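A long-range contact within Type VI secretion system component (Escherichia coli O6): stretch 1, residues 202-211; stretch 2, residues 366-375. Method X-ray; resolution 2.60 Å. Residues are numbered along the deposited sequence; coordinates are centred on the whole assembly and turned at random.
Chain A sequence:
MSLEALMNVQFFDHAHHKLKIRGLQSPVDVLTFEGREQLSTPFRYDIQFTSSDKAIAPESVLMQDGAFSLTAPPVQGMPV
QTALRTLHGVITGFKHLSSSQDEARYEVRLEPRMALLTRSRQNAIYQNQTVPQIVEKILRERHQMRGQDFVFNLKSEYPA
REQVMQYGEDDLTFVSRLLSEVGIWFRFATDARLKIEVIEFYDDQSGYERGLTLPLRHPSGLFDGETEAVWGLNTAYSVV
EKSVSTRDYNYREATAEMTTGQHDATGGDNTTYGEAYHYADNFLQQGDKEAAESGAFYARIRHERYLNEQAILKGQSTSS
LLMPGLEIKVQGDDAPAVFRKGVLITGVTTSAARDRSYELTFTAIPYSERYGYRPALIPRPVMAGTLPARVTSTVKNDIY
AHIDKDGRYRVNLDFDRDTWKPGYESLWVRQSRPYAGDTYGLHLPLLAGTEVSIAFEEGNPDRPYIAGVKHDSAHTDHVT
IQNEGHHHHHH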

ATOM      1  N   TYR A 202      -4.769  29.727   3.486  1.00 41.03           N
ATOM      2  CA  TYR A 202      -3.640  30.659   3.432  1.00 41.40           C
ATOM      3  C   TYR A 202      -2.566  30.073   2.537  1.00 44.12           C
ATOM      4  O   TYR A 202      -2.538  28.857   2.324  1.00 40.44           O
ATOM      5  CB  TYR A 202      -2.995  30.853   4.809  1.00 46.15           C
ATOM      6  CG  TYR A 202      -3.904  31.315   5.909  1.00 46.55           C
ATOM      7  CD1 TYR A 202      -4.229  32.662   6.051  1.00 46.87           C
ATOM      8  CD2 TYR A 202      -4.444  30.410   6.802  1.00 44.85           C
ATOM      9  CE1 TYR A 202      -5.042  33.093   7.071  1.00 46.31           C
ATOM     10  CE2 TYR A 202      -5.272  30.825   7.808  1.00 47.02           C
ATOM     11  CZ  TYR A 202      -5.567  32.166   7.943  1.00 48.35           C
ATOM     12  OH  TYR A 202      -6.416  32.574   8.943  1.00 49.69           O
ATOM     13  N   ASP A 203      -1.667  30.934   2.061  1.00 46.63           N
ATOM     14  CA  ASP A 203      -0.532  30.516   1.257  1.00 51.32           C
ATOM     15  C   ASP A 203       0.836  31.008   1.746  1.00 53.13           C
ATOM     16  O   ASP A 203       1.876  30.686   1.137  1.00 47.39           O
ATOM     17  CB  ASP A 203      -0.738  30.832  -0.235  1.00 56.10           C
ATOM     18  CG  ASP A 203      -1.025  32.315  -0.532  1.00 61.28           C
ATOM     19  OD1 ASP A 203      -0.563  33.218   0.196  1.00 61.47           O
ATOM     20  OD2 ASP A 203      -1.703  32.578  -1.561  1.00 63.98           O
ATOM     21  N   ASP A 204       0.844  31.778   2.834  1.00 55.03           N
ATOM     22  CA  ASP A 204       2.116  32.237   3.401  1.00 61.73           C
ATOM     23  C   ASP A 204       2.125  32.374   4.923  1.00 64.79           C
ATOM     24  O   ASP A 204       1.099  32.189   5.592  1.00 68.13           O
ATOM     25  CB  ASP A 204       2.569  33.555   2.750  1.00 62.63           C
ATOM     26  CG  ASP A 204       1.821  34.767   3.280  1.00 66.13           C
ATOM     27  OD1 ASP A 204       0.638  34.650   3.692  1.00 67.37           O
ATOM     28  OD2 ASP A 204       2.420  35.858   3.280  1.00 68.24           O
ATOM     29  N   GLN A 205       3.290  32.759   5.438  1.00 66.91           N
ATOM     30  CA  GLN A 205       3.539  32.967   6.866  1.00 69.31           C
ATOM     31  C   GLN A 205       2.656  34.005   7.581  1.00 70.26           C
ATOM     32  O   GLN A 205       2.558  33.999   8.805  1.00 74.48           O
ATOM     33  CB  GLN A 205       5.016  33.274   7.063  1.00 67.93           C
ATOM     34  CG  GLN A 205       5.706  33.548   5.755  1.00 71.15           C
ATOM     35  CD  GLN A 205       6.959  32.732   5.590  1.00 72.98           C
ATOM     36  OE1 GLN A 205       7.281  32.281   4.494  1.00 74.39           O
ATOM     37  NE2 GLN A 205       7.680  32.534   6.683  1.00 75.55           N
ATOM     38  N   SER A 206       1.982  34.866   6.825  1.00 70.75           N
ATOM     39  CA  SER A 206       1.053  35.821   7.412  1.00 69.95           C
ATOM     40  C   SER A 206      -0.272  35.163   7.816  1.00 68.01           C
ATOM     41  O   SER A 206      -1.176  35.816   8.336  1.00 65.26           O
ATOM     42  CB  SER A 206       0.810  36.984   6.454  1.00 72.51           C
ATOM     43  OG  SER A 206       0.114  36.544   5.303  1.00 76.54           O
ATOM     44  N   GLY A 207      -0.387  33.863   7.582  1.00 68.13           N
ATOM     45  CA  GLY A 207      -1.554  33.129   8.035  1.00 66.15           C
ATOM     46  C   GLY A 207      -1.387  32.519   9.403  1.00 66.14           C
ATOM     47  O   GLY A 207      -2.355  32.036   9.998  1.00 67.20           O
ATOM     48  N   TYR A 208      -0.148  32.548   9.891  1.00 65.67           N
ATOM     49  CA  TYR A 208       0.209  31.966  11.177  1.00 63.97           C
ATOM     50  C   TYR A 208      -0.380  32.813  12.288  1.00 66.83           C
ATOM     51  O   TYR A 208      -0.469  34.029  12.169  1.00 67.92           O
ATOM     52  CB  TYR A 208       1.727  31.937  11.367  1.00 59.53           C
ATOM     53  CG  TYR A 208       2.545  31.146  10.361  1.00 57.50           C
ATOM     54  CD1 TYR A 208       1.960  30.269   9.455  1.00 55.99           C
ATOM     55  CD2 TYR A 208       3.934  31.251  10.360  1.00 56.23           C
ATOM     56  CE1 TYR A 208       2.745  29.545   8.554  1.00 56.84           C
ATOM     57  CE2 TYR A 208       4.729  30.524   9.479  1.00 53.16           C
ATOM     58  CZ  TYR A 208       4.133  29.674   8.579  1.00 57.58           C
ATOM     59  OH  TYR A 208       4.929  28.961   7.699  1.00 59.03           O
ATOM     60  N   GLU A 209      -0.793  32.172  13.369  1.00 72.03           N
ATOM     61  CA  GLU A 209      -1.318  32.918  14.492  1.00 77.18           C
ATOM     62  C   GLU A 209      -0.246  33.125  15.563  1.00 81.38           C
ATOM     63  O   GLU A 209       0.357  32.172  16.057  1.00 82.21           O
ATOM     64  CB  GLU A 209      -2.550  32.233  15.062  1.00 77.11           C
ATOM     65  CG  GLU A 209      -3.292  33.093  16.054  1.00 81.01           C
ATOM     66  CD  GLU A 209      -4.526  32.414  16.583  1.00 82.99           C
ATOM     67  OE1 GLU A 209      -4.894  32.692  17.747  1.00 84.02           O
ATOM     68  OE2 GLU A 209      -5.116  31.595  15.841  1.00 82.77           O
ATOM     69  N   ARG A 210      -0.013  34.388  15.899  1.00 86.38           N
ATOM     70  CA  ARG A 210       0.998  34.775  16.879  1.00 89.71           C
ATOM     71  C   ARG A 210       0.314  35.331  18.137  1.00 91.11           C
ATOM     72  O   ARG A 210      -0.733  35.971  18.038  1.00 91.77           O
ATOM     73  CB  ARG A 210       1.937  35.815  16.255  1.00 90.84           C
ATOM     74  CG  ARG A 210       2.913  35.231  15.251  1.00 92.74           C
ATOM     75  CD  ARG A 210       3.298  36.257  14.197  1.00 96.14           C
ATOM     76  NE  ARG A 210       4.661  36.044  13.711  1.00 99.55           N
ATOM     77  CZ  ARG A 210       5.718  36.761  14.095  1.00100.09           C
ATOM     78  NH1 ARG A 210       5.576  37.754  14.968  1.00 99.67           N
ATOM     79  NH2 ARG A 210       6.920  36.491  13.600  1.00 99.37           N
ATOM     80  N   GLY A 211       0.869  35.073  19.321  1.00 92.92           N
ATOM     81  CA  GLY A 211       2.066  34.259  19.494  1.00 95.06           C
ATOM     82  C   GLY A 211       2.262  33.891  20.946  1.00 95.38           C
ATOM     83  O   GLY A 211       2.740  34.706  21.733  1.00 96.50           O
ATOM     84  N   PRO A 366      10.293  25.006  12.058  1.00 49.15           N
ATOM     85  CA  PRO A 366      10.816  26.301  12.487  1.00 52.95           C
ATOM     86  C   PRO A 366      10.139  27.446  11.767  1.00 60.21           C
ATOM     87  O   PRO A 366       9.713  27.273  10.623  1.00 63.33           O
ATOM     88  CB  PRO A 366      12.275  26.265  12.031  1.00 52.78           C
ATOM     89  CG  PRO A 366      12.598  24.836  11.810  1.00 53.52           C
ATOM     90  CD  PRO A 366      11.334  24.166  11.428  1.00 50.77           C
ATOM     91  N   TYR A 367      10.025  28.595  12.433  1.00 63.90           N
ATOM     92  CA  TYR A 367       9.717  29.835  11.745  1.00 68.29           C
ATOM     93  C   TYR A 367      10.925  30.198  10.880  1.00 70.64           C
ATOM     94  O   TYR A 367      12.076  29.963  11.261  1.00 71.57           O
ATOM     95  CB  TYR A 367       9.435  30.955  12.738  1.00 74.45           C
ATOM     96  CG  TYR A 367       8.726  32.143  12.132  1.00 77.26           C
ATOM     97  CD1 TYR A 367       7.340  32.167  12.059  1.00 78.04           C
ATOM     98  CD2 TYR A 367       9.436  33.249  11.639  1.00 78.23           C
ATOM     99  CE1 TYR A 367       6.664  33.246  11.509  1.00 80.09           C
ATOM    100  CE2 TYR A 367       8.767  34.343  11.078  1.00 79.91           C
ATOM    101  CZ  TYR A 367       7.371  34.328  11.015  1.00 80.58           C
ATOM    102  OH  TYR A 367       6.650  35.379  10.472  1.00 80.76           O
ATOM    103  N   SER A 368      10.653  30.749   9.705  1.00 71.89           N
ATOM    104  CA  SER A 368      11.699  31.204   8.803  1.00 77.24           C
ATOM    105  C   SER A 368      11.099  32.300   7.960  1.00 78.96           C
ATOM    106  O   SER A 368       9.881  32.373   7.818  1.00 78.73           O
ATOM    107  CB  SER A 368      12.183  30.063   7.909  1.00 76.88           C
ATOM    108  OG  SER A 368      13.319  30.439   7.149  1.00 77.99           O
ATOM    109  N   GLU A 369      11.938  33.169   7.417  1.00 82.76           N
ATOM    110  CA  GLU A 369      11.427  34.221   6.545  1.00 87.75           C
ATOM    111  C   GLU A 369      11.658  33.874   5.091  1.00 86.47           C
ATOM    112  O   GLU A 369      11.149  34.548   4.203  1.00 87.38           O
ATOM    113  CB  GLU A 369      12.044  35.580   6.883  1.00 88.72           C
ATOM    114  CG  GLU A 369      11.376  36.283   8.058  1.00 90.64           C
ATOM    115  CD  GLU A 369      12.124  37.537   8.491  1.00 91.88           C
ATOM    116  OE1 GLU A 369      12.712  38.225   7.620  1.00 92.72           O
ATOM    117  OE2 GLU A 369      12.122  37.834   9.706  1.00 92.08           O
ATOM    118  N   ARG A 370      12.417  32.816   4.842  1.00 86.52           N
ATOM    119  CA  ARG A 370      12.676  32.430   3.466  1.00 88.53           C
ATOM    120  C   ARG A 370      12.014  31.128   3.014  1.00 86.98           C
ATOM    121  O   ARG A 370      12.282  30.657   1.912  1.00 88.30           O
ATOM    122  CB  ARG A 370      14.179  32.492   3.112  1.00 92.52           C
ATOM    123  CG  ARG A 370      15.168  31.953   4.148  1.00 96.01           C
ATOM    124  CD  ARG A 370      15.216  30.430   4.139  1.00100.46           C
ATOM    125  NE  ARG A 370      16.574  29.893   4.072  1.00103.76           N
ATOM    126  CZ  ARG A 370      17.171  29.498   2.950  1.00104.78           C
ATOM    127  NH1 ARG A 370      16.538  29.588   1.785  1.00105.04           N
ATOM    128  NH2 ARG A 370      18.406  29.013   2.991  1.00105.30           N
ATOM    129  N   TYR A 371      11.164  30.557   3.870  1.00 83.42           N
ATOM    130  CA  TYR A 371      10.154  29.572   3.446  1.00 80.43           C
ATOM    131  C   TYR A 371       8.958  29.528   4.387  1.00 77.45           C
ATOM    132  O   TYR A 371       9.015  30.086   5.476  1.00 78.47           O
ATOM    133  CB  TYR A 371      10.731  28.169   3.225  1.00 84.46           C
ATOM    134  CG  TYR A 371      11.010  27.330   4.445  1.00 86.59           C
ATOM    135  CD1 TYR A 371      12.132  27.568   5.230  1.00 87.48           C
ATOM    136  CD2 TYR A 371      10.195  26.254   4.773  1.00 86.56           C
ATOM    137  CE1 TYR A 371      12.415  26.786   6.329  1.00 86.42           C
ATOM    138  CE2 TYR A 371      10.474  25.460   5.874  1.00 87.46           C
ATOM    139  CZ  TYR A 371      11.588  25.735   6.649  1.00 86.90           C
ATOM    140  OH  TYR A 371      11.891  24.961   7.749  1.00 87.79           O
ATOM    141  N   GLY A 372       7.879  28.876   3.949  1.00 72.05           N
ATOM    142  CA  GLY A 372       6.644  28.753   4.737  1.00 61.67           C
ATOM    143  C   GLY A 372       6.130  27.323   4.777  1.00 57.74           C
ATOM    144  O   GLY A 372       6.766  26.416   4.226  1.00 53.68           O
ATOM    145  N   TYR A 373       4.991  27.108   5.440  1.00 55.93           N
ATOM    146  CA  TYR A 373       4.402  25.768   5.500  1.00 53.09           C
ATOM    147  C   TYR A 373       3.842  25.391   4.138  1.00 53.12           C
ATOM    148  O   TYR A 373       3.286  26.240   3.446  1.00 56.38           O
ATOM    149  CB  TYR A 373       3.308  25.649   6.581  1.00 50.63           C
ATOM    150  CG  TYR A 373       2.575  24.320   6.520  1.00 50.63           C
ATOM    151  CD1 TYR A 373       3.151  23.153   7.016  1.00 46.98           C
ATOM    152  CD2 TYR A 373       1.327  24.223   5.910  1.00 49.32           C
ATOM    153  CE1 TYR A 373       2.481  21.928   6.921  1.00 46.92           C
ATOM    154  CE2 TYR A 373       0.668  23.020   5.808  1.00 47.20           C
ATOM    155  CZ  TYR A 373       1.238  21.880   6.311  1.00 47.92           C
ATOM    156  OH  TYR A 373       0.535  20.702   6.185  1.00 50.81           O
ATOM    157  N   ARG A 374       4.013  24.125   3.759  1.00 49.72           N
ATOM    158  CA  ARG A 374       3.482  23.573   2.523  1.00 50.63           C
ATOM    159  C   ARG A 374       3.051  22.139   2.811  1.00 49.33           C
ATOM    160  O   ARG A 374       3.816  21.378   3.402  1.00 56.39           O
ATOM    161  CB  ARG A 374       4.551  23.539   1.413  1.00 51.46           C
ATOM    162  CG  ARG A 374       5.135  24.881   0.976  1.00 51.87           C
ATOM    163  CD  ARG A 374       4.119  25.809   0.306  1.00 50.61           C
ATOM    164  NE  ARG A 374       4.589  27.192   0.359  1.00 46.28           N
ATOM    165  CZ  ARG A 374       3.797  28.260   0.339  1.00 50.29           C
ATOM    166  NH1 ARG A 374       2.462  28.122   0.278  1.00 45.26           N
ATOM    167  NH2 ARG A 374       4.339  29.477   0.399  1.00 50.28           N
ATOM    168  N   PRO A 375       1.836  21.753   2.391  1.00 45.44           N
ATOM    169  CA  PRO A 375       1.343  20.403   2.635  1.00 43.07           C
ATOM    170  C   PRO A 375       1.972  19.383   1.714  1.00 45.16           C
ATOM    171  O   PRO A 375       2.574  19.746   0.705  1.00 45.12           O
ATOM    172  CB  PRO A 375      -0.162  20.506   2.324  1.00 41.05           C
ATOM    173  CG  PRO A 375      -0.438  21.948   2.105  1.00 41.36           C
ATOM    174  CD  PRO A 375       0.835  22.582   1.706  1.00 45.91           C
TER

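Two loop-rich stretches, at least 157 residues apart in sequence wherever they touch, meet here and bury 463 Å² between them. No strand pairing joins them. Stretch 2 has no regular helix or strand. Stretch 1 makes a short 3-10 segment at 205-207, held by backbone bonds from Gly207 N to Asp204 O (3.0 Å) and from Tyr208 N to Gln205 O (3.3 Å). The backbones come nearest at Gln205 and Gly372, whose CA atoms are 5.7 Å apart. Three residues cover the most surface: Tyr367, Gln205 and Tyr208.

The CA-to-CB bond of Gln205 points toward stretch 2, and its amide lies among backbone groups there. Its NE2 donates to Ser368 O at 2.5 Å, a very short bond. A second, weak bond runs from Gln205 NE2 to Tyr371 O at 3.0 Å. One side chain thus ties together two carbonyls three residues apart. Gln205 OE1 also lies 3.0 Å from Tyr371 O, but both are acceptors and no bond forms between them. The chain passes close by at Gly372, where the lack of a side chain matters. An ideal CB there would sit a tight 3.1 Å from Gln205 OE1.

The CA-to-CB bond of Tyr208 also points toward stretch 2, and the side chain reaches it in two ways. At its tip, the hydroxyl OH of Tyr208 accepts a bond from Tyr373 N at 2.9 Å. This satisfies a backbone amide without a regular secondary structure partner. Tyr208 OH also lies 3.4 Å from Gly372 CA. Along its edge, the ring meets Tyr367, with Tyr208 CD2 3.6 Å from Tyr367 CE1. The ring centroids are 5.9 Å apart and the planes are inclined at 74°, an oblique apolar contact.

Tyr367 covers its area differently. Its CA-to-CB bond points sideways, but with chi1 in the t well the end of the side chain comes nearer to stretch 1. The Tyr367 ring touches Tyr208, and Tyr367 OH lies 4.3 Å from Gln205 CB and 3.3 Å from Arg210 NH2. The side chain of Tyr367 therefore contacts all three of these residues.

A separate polar contact involves Arg374. Its CA-to-CB bond is sideways, but the long side chain brings the guanidinium to the backbone of stretch 1. Arg374 NH1 and Arg374 NH2 both donate to Asp203 O, each at 2.8 Å. The carbonyl lies near the guanidinium plane, at its edge, where both nitrogens can share one acceptor. The carboxylate of Asp203 is hydrogen-bonded elsewhere in the structure.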